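Local coordinates for protein exoglucanase A (PDB 7CBD) that hydrolyses the beta-1,4-glucosidic linkages of cellulose with inversion of anomeric configuration, releasing cellobiose from the non-reducing chain ends, through the family 6 catalytic domain described here, at residues N235-E240 against D326-R331; L338-G343 against V421-N426; G332-P337 against R387-T392. All coordinates share one frame; numbering follows the deposited sequence.

Contact 1 (N235-E240 against D326-R331); sequences NTTPLE and DRRVHR
A buried guanidinium site joins two active-site-side loops of the family 6 domain here: Arg328 reaches Asn235, Thr236 and Thr237 with its guanidinium. Its NH1 donates to Asn235 OD1 at 2.9 Å, and NH2 donates to Thr237 OG1, also at 2.9 Å. The Thr237 hydroxyl lies in the guanidinium plane, at its edge. Asn235 OD1 sits 30° out of that plane. Thr236 OG1 lies over the centre of one face, 3.2 Å from Arg328 CZ, without a hydrogen bond to it. The CA of Arg331 covers the opposite face. Asp326 fixes the rotation of the group. It is gripped side-on by NE and NH2 of Arg328, and Arg328 NH2 to Asp326 OD2 measures 2.8 Å. Both carboxylate oxygens use their syn lone pairs.

The loop 235-240 follows strand 228-231, which pairs in parallel with its neighbours in the mixed main sheet. An Asx turn shapes the other loop: Asp326 OD1 also accepts from Arg328 N at 3.0 Å. Asp326 CG is anti to the backbone N (chi1 -171°), which lets OD2 pack against Pro238 CD at 3.5 Å. Asn235 OD1 has a second donor, the backbone N of Thr236, on the same face as Arg328 NH1. Water 1 links Asn235 ND2 to Arg331 O. Thr237 OG1 also hydrogen-bonds His195 ND1. Arg331 NH1 touches Thr237 CG2 at 3.5 Å, while its NH2 bonds Asp267 O.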
loop_
_atom_site.group_PDB
_atom_site.type_symbol
_atom_site.label_atom_id
_atom_site.label_comp_id
_atom_site.label_asym_id
_atom_site.label_seq_id
_atom_site.Cartn_x
_atom_site.Cartn_y
_atom_site.Cartn_z
ATOM N N ASN A 235 -1.353 -0.259 4.223
ATOM C CA ASN A 235 -1.110 -0.221 5.656
ATOM C C ASN A 235 -1.091 1.224 6.131
ATOM O O ASN A 235 -1.369 2.159 5.371
ATOM C CB ASN A 235 0.161 -1.000 6.029
ATOM C CG ASN A 235 0.075 -1.628 7.417
ATOM O OD1 ASN A 235 0.284 -0.957 8.429
ATOM N ND2 ASN A 235 -0.255 -2.910 7.472
ATOM N N THR A 236 -0.793 1.398 7.416
ATOM C CA THR A 236 -0.902 2.691 8.070
ATOM C C THR A 236 0.336 3.072 8.867
ATOM O O THR A 236 0.322 4.117 9.520
ATOM C CB THR A 236 -2.137 2.741 8.985
ATOM O OG1 THR A 236 -2.040 1.712 9.977
ATOM C CG2 THR A 236 -3.410 2.538 8.182
ATOM N N THR A 237 1.403 2.287 8.820
ATOM C CA THR A 237 2.577 2.613 9.614
ATOM C C THR A 237 3.088 3.993 9.210
ATOM O O THR A 237 3.208 4.273 8.010
ATOM C CB THR A 237 3.638 1.550 9.386
ATOM O OG1 THR A 237 3.103 0.288 9.804
ATOM C CG2 THR A 237 4.895 1.864 10.182
ATOM N N PRO A 238 3.361 4.890 10.163
ATOM C CA PRO A 238 3.649 6.281 9.793
ATOM C C PRO A 238 4.893 6.423 8.939
ATOM O O PRO A 238 5.826 5.620 9.006
ATOM C CB PRO A 238 3.830 6.997 11.140
ATOM C CG PRO A 238 3.971 5.934 12.147
ATOM C CD PRO A 238 3.265 4.717 11.620
ATOM N N LEU A 239 4.891 7.486 8.141
ATOM C CA LEU A 239 6.076 7.855 7.382
ATOM C C LEU A 239 7.242 8.138 8.323
ATOM O O LEU A 239 8.350 7.621 8.139
ATOM C CB LEU A 239 5.749 9.075 6.520
ATOM C CG LEU A 239 6.824 9.509 5.531
ATOM C CD1 LEU A 239 7.091 8.401 4.504
ATOM C CD2 LEU A 239 6.424 10.801 4.848
ATOM N N GLU A 240 7.002 8.965 9.339
ATOM C CA GLU A 240 7.980 9.269 10.373
ATOM C C GLU A 240 7.275 9.323 11.718
ATOM O O GLU A 240 6.106 9.715 11.810
ATOM C CB GLU A 240 8.669 10.623 10.143
ATOM C CG GLU A 240 9.682 10.614 9.016
ATOM C CD GLU A 240 10.647 11.779 9.087
ATOM O OE1 GLU A 240 10.211 12.917 8.833
ATOM O OE2 GLU A 240 11.839 11.552 9.394
ATOM N N ASP A 326 1.406 6.681 15.582
ATOM C CA ASP A 326 0.619 5.499 15.247
ATOM C C ASP A 326 -0.212 5.139 16.468
ATOM O O ASP A 326 0.342 4.749 17.501
ATOM C CB ASP A 326 1.566 4.359 14.884
ATOM C CG ASP A 326 0.845 3.149 14.307
ATOM O OD1 ASP A 326 -0.343 2.922 14.627
ATOM O OD2 ASP A 326 1.486 2.408 13.537
ATOM N N ARG A 327 -1.535 5.283 16.364
ATOM C CA ARG A 327 -2.428 5.069 17.499
ATOM C C ARG A 327 -3.052 3.677 17.514
ATOM O O ARG A 327 -3.978 3.435 18.288
ATOM C CB ARG A 327 -3.527 6.145 17.545
ATOM C CG ARG A 327 -3.035 7.594 17.531
ATOM C CD ARG A 327 -1.970 7.875 18.581
ATOM N NE ARG A 327 -2.418 7.532 19.926
ATOM C CZ ARG A 327 -1.630 7.496 20.996
ATOM N NH1 ARG A 327 -2.133 7.147 22.171
ATOM N NH2 ARG A 327 -0.338 7.794 20.899
ATOM N N ARG A 328 -2.574 2.759 16.682
ATOM C CA ARG A 328 -3.144 1.423 16.660
ATOM C C ARG A 328 -2.908 0.694 17.979
ATOM O O ARG A 328 -2.023 1.030 18.770
ATOM C CB ARG A 328 -2.518 0.607 15.536
ATOM C CG ARG A 328 -3.029 0.978 14.164
ATOM C CD ARG A 328 -2.422 0.088 13.114
ATOM N NE ARG A 328 -1.032 0.439 12.879
ATOM C CZ ARG A 328 -0.286 -0.085 11.914
ATOM N NH1 ARG A 328 -0.778 -1.033 11.127
ATOM N NH2 ARG A 328 0.964 0.327 11.749
ATOM N N VAL A 329 -3.732 -0.329 18.207
ATOM C CA VAL A 329 -3.525 -1.217 19.348
ATOM C C VAL A 329 -2.182 -1.935 19.226
ATOM O O VAL A 329 -1.489 -2.171 20.222
ATOM C CB VAL A 329 -4.703 -2.205 19.466
ATOM C CG1 VAL A 329 -4.558 -3.075 20.705
ATOM C CG2 VAL A 329 -6.042 -1.463 19.496
ATOM N N HIS A 330 -1.783 -2.274 18.001
ATOM C CA HIS A 330 -0.620 -3.111 17.733
ATOM C C HIS A 330 -0.288 -2.925 16.264
ATOM O O HIS A 330 -1.184 -2.706 15.448
ATOM C CB HIS A 330 -0.965 -4.575 18.033
ATOM C CG HIS A 330 0.187 -5.526 17.914
ATOM N ND1 HIS A 330 0.652 -5.995 16.701
ATOM C CD2 HIS A 330 0.938 -6.134 18.865
ATOM C CE1 HIS A 330 1.655 -6.829 16.910
ATOM N NE2 HIS A 330 1.851 -6.928 18.214
ATOM N N ARG A 331 1.005 -2.994 15.938
ATOM C CA ARG A 331 1.453 -2.686 14.587
ATOM C C ARG A 331 1.062 -3.746 13.564
ATOM O O ARG A 331 1.248 -3.517 12.362
ATOM C CB ARG A 331 2.967 -2.488 14.577
ATOM C CG ARG A 331 3.456 -1.439 15.557
ATOM C CD ARG A 331 4.952 -1.259 15.492
ATOM N NE ARG A 331 5.315 -0.358 14.403
ATOM C CZ ARG A 331 6.496 -0.325 13.790
ATOM N NH1 ARG A 331 6.723 0.596 12.862
ATOM N NH2 ARG A 331 7.450 -1.193 14.103
HETATM O O HOH W 1 -0.375 -4.136 10.112
#

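Contact 2 (L338-G343 against V421-N426); sequences LGAGIG and VTLVKN
Ile342 N donates to Leu423 O at 2.9 Å, a nearly straight bond (173°) that ties the loop 338-343 to the last turn of helix 417-425, late in the catalytic domain. The loop leads from helix 316-323 to strand 347-348. This is the tight part of the contact. Gly341 CA comes within 3.9 Å of Leu423 CA, so backbone lies almost directly on backbone. CA-H...O contacts add to the fit. Gly341 CA, which carries no side chain, points a hydrogen at Asn426 O, 3.4 Å away, and Leu423 CA meets Ala340 O at 3.5 Å. The apolar side chains close up around this point. Those of Ile342 and Leu423 cross at about a right angle, CG1 against CB. Those of Ile342 and Val424 lie side by side, CD1 against CG2. Leu423 CD2 reaches across to Ala340 CB at 4.1 Å. Val424 also packs on Leu38 and Lys41 of helix 36-45.

The side formed by Gly339, Thr422 and Asn426 is looser and partly exposed. Thr422 CG2 stands 3.9 Å from Gly339 CA. Asn426, the first residue past the helix, sends ND2 to Gly339 O at 2.9 Å. ND2 meets that carbonyl from above its plane. Loop and helix are thus joined by a main-chain bond in the buried part and a side-chain amide bond past the helix end, with apolar packing beside them.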
loop_
_atom_site.group_PDB
_atom_site.type_symbol
_atom_site.label_atom_id
_atom_site.label_comp_id
_atom_site.label_asym_id
_atom_site.label_seq_id
_atom_site.Cartn_x
_atom_site.Cartn_y
_atom_site.Cartn_z
ATOM N N LEU A 338 -8.909 1.652 13.472
ATOM C CA LEU A 338 -9.593 2.882 13.842
ATOM C C LEU A 338 -8.617 4.046 13.952
ATOM O O LEU A 338 -7.505 3.904 14.469
ATOM C CB LEU A 338 -10.298 2.687 15.182
ATOM C CG LEU A 338 -11.683 2.048 15.043
ATOM C CD1 LEU A 338 -12.138 1.443 16.358
ATOM C CD2 LEU A 338 -12.701 3.058 14.531
ATOM N N GLY A 339 -9.047 5.207 13.460
ATOM C CA GLY A 339 -8.351 6.457 13.693
ATOM C C GLY A 339 -7.315 6.846 12.660
ATOM O O GLY A 339 -6.743 7.938 12.766
ATOM N N ALA A 340 -7.072 6.010 11.656
ATOM C CA ALA A 340 -6.055 6.314 10.656
ATOM C C ALA A 340 -6.443 7.550 9.846
ATOM O O ALA A 340 -7.628 7.849 9.650
ATOM C CB ALA A 340 -5.883 5.120 9.722
ATOM N N GLY A 341 -5.420 8.274 9.382
ATOM C CA GLY A 341 -5.622 9.448 8.562
ATOM C C GLY A 341 -4.771 9.400 7.306
ATOM O O GLY A 341 -3.756 8.709 7.238
ATOM N N ILE A 342 -5.212 10.162 6.302
ATOM C CA ILE A 342 -4.462 10.294 5.057
ATOM C C ILE A 342 -3.088 10.892 5.341
ATOM O O ILE A 342 -2.930 11.742 6.227
ATOM C CB ILE A 342 -5.281 11.146 4.070
ATOM C CG1 ILE A 342 -6.485 10.342 3.569
ATOM C CG2 ILE A 342 -4.440 11.637 2.910
ATOM C CD1 ILE A 342 -7.498 11.149 2.776
ATOM N N GLY A 343 -2.084 10.436 4.603
ATOM C CA GLY A 343 -0.720 10.922 4.740
ATOM C C GLY A 343 -0.325 11.922 3.670
ATOM O O GLY A 343 -1.166 12.636 3.106
ATOM N N VAL A 421 -14.469 9.603 6.191
ATOM C CA VAL A 421 -14.611 10.805 7.010
ATOM C C VAL A 421 -13.435 10.926 7.973
ATOM O O VAL A 421 -12.794 11.981 8.075
ATOM C CB VAL A 421 -15.961 10.788 7.745
ATOM C CG1 VAL A 421 -15.996 11.834 8.852
ATOM C CG2 VAL A 421 -17.095 11.009 6.765
ATOM N N THR A 422 -13.129 9.838 8.687
ATOM C CA THR A 422 -12.019 9.853 9.636
ATOM C C THR A 422 -10.685 10.060 8.929
ATOM O O THR A 422 -9.835 10.823 9.407
ATOM C CB THR A 422 -12.014 8.546 10.424
ATOM O OG1 THR A 422 -13.213 8.475 11.201
ATOM C CG2 THR A 422 -10.809 8.461 11.351
ATOM N N LEU A 423 -10.487 9.393 7.784
ATOM C CA LEU A 423 -9.233 9.524 7.045
ATOM C C LEU A 423 -8.963 10.972 6.668
ATOM O O LEU A 423 -7.818 11.436 6.736
ATOM C CB LEU A 423 -9.268 8.664 5.784
ATOM C CG LEU A 423 -9.024 7.171 5.984
ATOM C CD1 LEU A 423 -9.351 6.427 4.700
ATOM C CD2 LEU A 423 -7.585 6.909 6.410
ATOM N N VAL A 424 -10.004 11.704 6.260
ATOM C CA VAL A 424 -9.831 13.100 5.872
ATOM C C VAL A 424 -9.660 13.988 7.100
ATOM O O VAL A 424 -8.757 14.830 7.157
ATOM C CB VAL A 424 -10.998 13.551 4.975
ATOM C CG1 VAL A 424 -10.881 15.034 4.637
ATOM C CG2 VAL A 424 -11.031 12.723 3.704
ATOM N N LYS A 425 -10.511 13.797 8.115
ATOM C CA LYS A 425 -10.388 14.577 9.345
ATOM C C LYS A 425 -9.010 14.417 9.967
ATOM O O LYS A 425 -8.459 15.369 10.528
ATOM C CB LYS A 425 -11.442 14.130 10.351
ATOM C CG LYS A 425 -12.848 14.586 10.049
ATOM C CD LYS A 425 -13.776 14.041 11.128
ATOM C CE LYS A 425 -15.054 14.823 11.241
ATOM N NZ LYS A 425 -15.835 14.785 9.994
ATOM N N ASN A 426 -8.446 13.211 9.897
ATOM C CA ASN A 426 -7.201 12.897 10.585
ATOM C C ASN A 426 -5.988 12.969 9.671
ATOM O O ASN A 426 -4.938 12.408 9.999
ATOM C CB ASN A 426 -7.289 11.530 11.265
ATOM C CG ASN A 426 -8.196 11.543 12.478
ATOM O OD1 ASN A 426 -8.761 12.578 12.834
ATOM N ND2 ASN A 426 -8.343 10.390 13.123
#

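Contact 3 (G332-P337 against R387-T392); sequences GAWCNP and RMCDPT
Cys335 SG and Cys389 SG form a disulfide of 2.0 Å with a chi3 of 97°, close to the relaxed right angle. Cys335 SG is anti to its backbone N (chi1 -169°), which directs it across to the 3-10 turn 387-389. Beside the bond, Cys335 CB lies 3.4 Å from Met388 O.

The side-chain packing centres on Trp334. Met388 CB approaches the indole obliquely, 3.6 Å from NE1. The bent Met388 chain also brings its CE into van der Waals contact with the Gly332 carbonyl, 3.7 Å from Gly332 O. Cys389 SG makes an oblique sulfur-aromatic contact with the six-membered ring of Trp334, and Cys335 CB lies over one face toward its rim.

Polar links across the contact run through water. Water 2 accepts from Cys335 N and donates to Met388 O. Water 3 does the same between Asn336 ND2 and Cys389 O. A salt bridge from Arg387 to Asp390 helps shape the segment that carries Cys389.

Asn336 N bonds Asp371 OD2, the predicted nucleophile, and Cys335 touches Asp371 too. The disulfide therefore probably helps restrain the backbone that meets this carboxylate.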
loop_
_atom_site.group_PDB
_atom_site.type_symbol
_atom_site.label_atom_id
_atom_site.label_comp_id
_atom_site.label_asym_id
_atom_site.label_seq_id
_atom_site.Cartn_x
_atom_site.Cartn_y
_atom_site.Cartn_z
ATOM N N GLY A 332 0.560 -4.896 14.007
ATOM C CA GLY A 332 0.057 -5.931 13.126
ATOM C C GLY A 332 -1.377 -5.745 12.687
ATOM O O GLY A 332 -1.916 -6.592 11.967
ATOM N N ALA A 333 -2.024 -4.660 13.115
ATOM C CA ALA A 333 -3.438 -4.436 12.822
ATOM C C ALA A 333 -3.547 -3.840 11.424
ATOM O O ALA A 333 -3.385 -2.630 11.221
ATOM C CB ALA A 333 -4.073 -3.547 13.886
ATOM N N TRP A 334 -3.822 -4.698 10.446
ATOM C CA TRP A 334 -3.819 -4.288 9.049
ATOM C C TRP A 334 -5.200 -3.954 8.515
ATOM O O TRP A 334 -5.293 -3.305 7.468
ATOM C CB TRP A 334 -3.187 -5.368 8.150
ATOM C CG TRP A 334 -3.944 -6.665 8.148
ATOM C CD1 TRP A 334 -3.683 -7.765 8.913
ATOM C CD2 TRP A 334 -5.097 -6.993 7.352
ATOM N NE1 TRP A 334 -4.595 -8.756 8.641
ATOM C CE2 TRP A 334 -5.471 -8.309 7.686
ATOM C CE3 TRP A 334 -5.831 -6.309 6.377
ATOM C CZ2 TRP A 334 -6.559 -8.950 7.092
ATOM C CZ3 TRP A 334 -6.918 -6.942 5.793
ATOM C CH2 TRP A 334 -7.265 -8.254 6.148
ATOM N N CYS A 335 -6.275 -4.369 9.187
ATOM C CA CYS A 335 -7.609 -4.266 8.608
ATOM C C CYS A 335 -8.387 -3.104 9.219
ATOM O O CYS A 335 -8.839 -3.181 10.371
ATOM C CB CYS A 335 -8.395 -5.568 8.717
ATOM S SG CYS A 335 -9.882 -5.426 7.710
ATOM N N ASN A 336 -8.577 -2.048 8.425
ATOM C CA ASN A 336 -9.371 -0.883 8.801
ATOM C C ASN A 336 -9.102 -0.412 10.230
ATOM O O ASN A 336 -10.056 -0.195 10.988
ATOM C CB ASN A 336 -10.864 -1.205 8.675
ATOM C CG ASN A 336 -11.264 -1.651 7.281
ATOM O OD1 ASN A 336 -10.821 -1.087 6.275
ATOM N ND2 ASN A 336 -12.124 -2.666 7.212
ATOM N N PRO A 337 -7.850 -0.224 10.647
ATOM C CA PRO A 337 -7.618 0.213 12.030
ATOM C C PRO A 337 -8.275 1.556 12.308
ATOM O O PRO A 337 -8.195 2.490 11.510
ATOM C CB PRO A 337 -6.093 0.319 12.118
ATOM C CG PRO A 337 -5.654 0.547 10.709
ATOM C CD PRO A 337 -6.594 -0.278 9.879
ATOM N N ARG A 387 -11.344 -12.407 10.586
ATOM C CA ARG A 387 -11.549 -11.830 11.908
ATOM C C ARG A 387 -10.554 -10.729 12.246
ATOM O O ARG A 387 -10.779 -9.996 13.214
ATOM C CB ARG A 387 -11.568 -12.922 12.977
ATOM C CG ARG A 387 -12.764 -13.847 12.857
ATOM C CD ARG A 387 -13.115 -14.500 14.178
ATOM N NE ARG A 387 -13.730 -13.546 15.098
ATOM C CZ ARG A 387 -13.930 -13.763 16.395
ATOM N NH1 ARG A 387 -14.493 -12.824 17.140
ATOM N NH2 ARG A 387 -13.555 -14.911 16.947
ATOM N N MET A 388 -9.484 -10.559 11.465
ATOM C CA MET A 388 -8.640 -9.387 11.680
ATOM C C MET A 388 -9.377 -8.084 11.383
ATOM O O MET A 388 -8.920 -7.013 11.803
ATOM C CB MET A 388 -7.352 -9.500 10.875
ATOM C CG MET A 388 -6.414 -10.567 11.429
ATOM S SD MET A 388 -5.829 -10.192 13.094
ATOM C CE MET A 388 -4.656 -8.882 12.755
ATOM N N CYS A 389 -10.511 -8.158 10.686
ATOM C CA CYS A 389 -11.371 -7.016 10.406
ATOM C C CYS A 389 -12.508 -6.896 11.410
ATOM O O CYS A 389 -13.357 -6.007 11.273
ATOM C CB CYS A 389 -11.959 -7.162 9.002
ATOM S SG CYS A 389 -10.728 -7.284 7.707
ATOM N N ASP A 390 -12.537 -7.779 12.409
ATOM C CA ASP A 390 -13.647 -7.933 13.339
ATOM C C ASP A 390 -13.367 -7.145 14.611
ATOM O O ASP A 390 -12.413 -7.478 15.339
ATOM C CB ASP A 390 -13.743 -9.425 13.652
ATOM C CG ASP A 390 -14.868 -9.796 14.603
ATOM O OD1 ASP A 390 -15.575 -8.924 15.158
ATOM O OD2 ASP A 390 -15.019 -11.017 14.809
ATOM N N PRO A 391 -14.165 -6.119 14.932
ATOM C CA PRO A 391 -13.932 -5.358 16.177
ATOM C C PRO A 391 -14.045 -6.183 17.449
ATOM O O PRO A 391 -13.598 -5.717 18.507
ATOM C CB PRO A 391 -15.015 -4.266 16.138
ATOM C CG PRO A 391 -15.428 -4.179 14.706
ATOM C CD PRO A 391 -15.281 -5.564 14.148
ATOM N N THR A 392 -14.637 -7.375 17.395
ATOM C CA THR A 392 -14.826 -8.194 18.588
ATOM C C THR A 392 -13.689 -9.176 18.813
ATOM O O THR A 392 -13.701 -9.885 19.823
ATOM C CB THR A 392 -16.141 -8.991 18.531
ATOM O OG1 THR A 392 -16.018 -10.082 17.605
ATOM C CG2 THR A 392 -17.316 -8.105 18.153
HETATM O O HOH W 2 -6.416 -5.765 11.811
HETATM O O HOH W 3 -13.087 -3.517 9.866
#

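The loop after helix 316-323 supplies one segment to each contact, in the order 1, 3, 2 along its length. Contacts 1 and 3 have centres about 13 Å apart and join through Arg328 NH1, which lies 3.1 Å from Ala333 O, a probable hydrogen bond. Contacts 1 and 2, centres about 12 Å apart, meet where Thr236 CG2 lies 3.9 Å from Ala340 CB. Contacts 2 and 3, centres about 16 Å apart, adjoin in sequence without other touch. Contact 3 lies against the predicted nucleophile Asp371: side chains are about 4 Å apart for Cys335, 6 Å for Thr236 and 8 Å for Ala340. Those of Trp334 and Asn235 are about 7 and 9 Å from that of Asp149, the predicted proton donor.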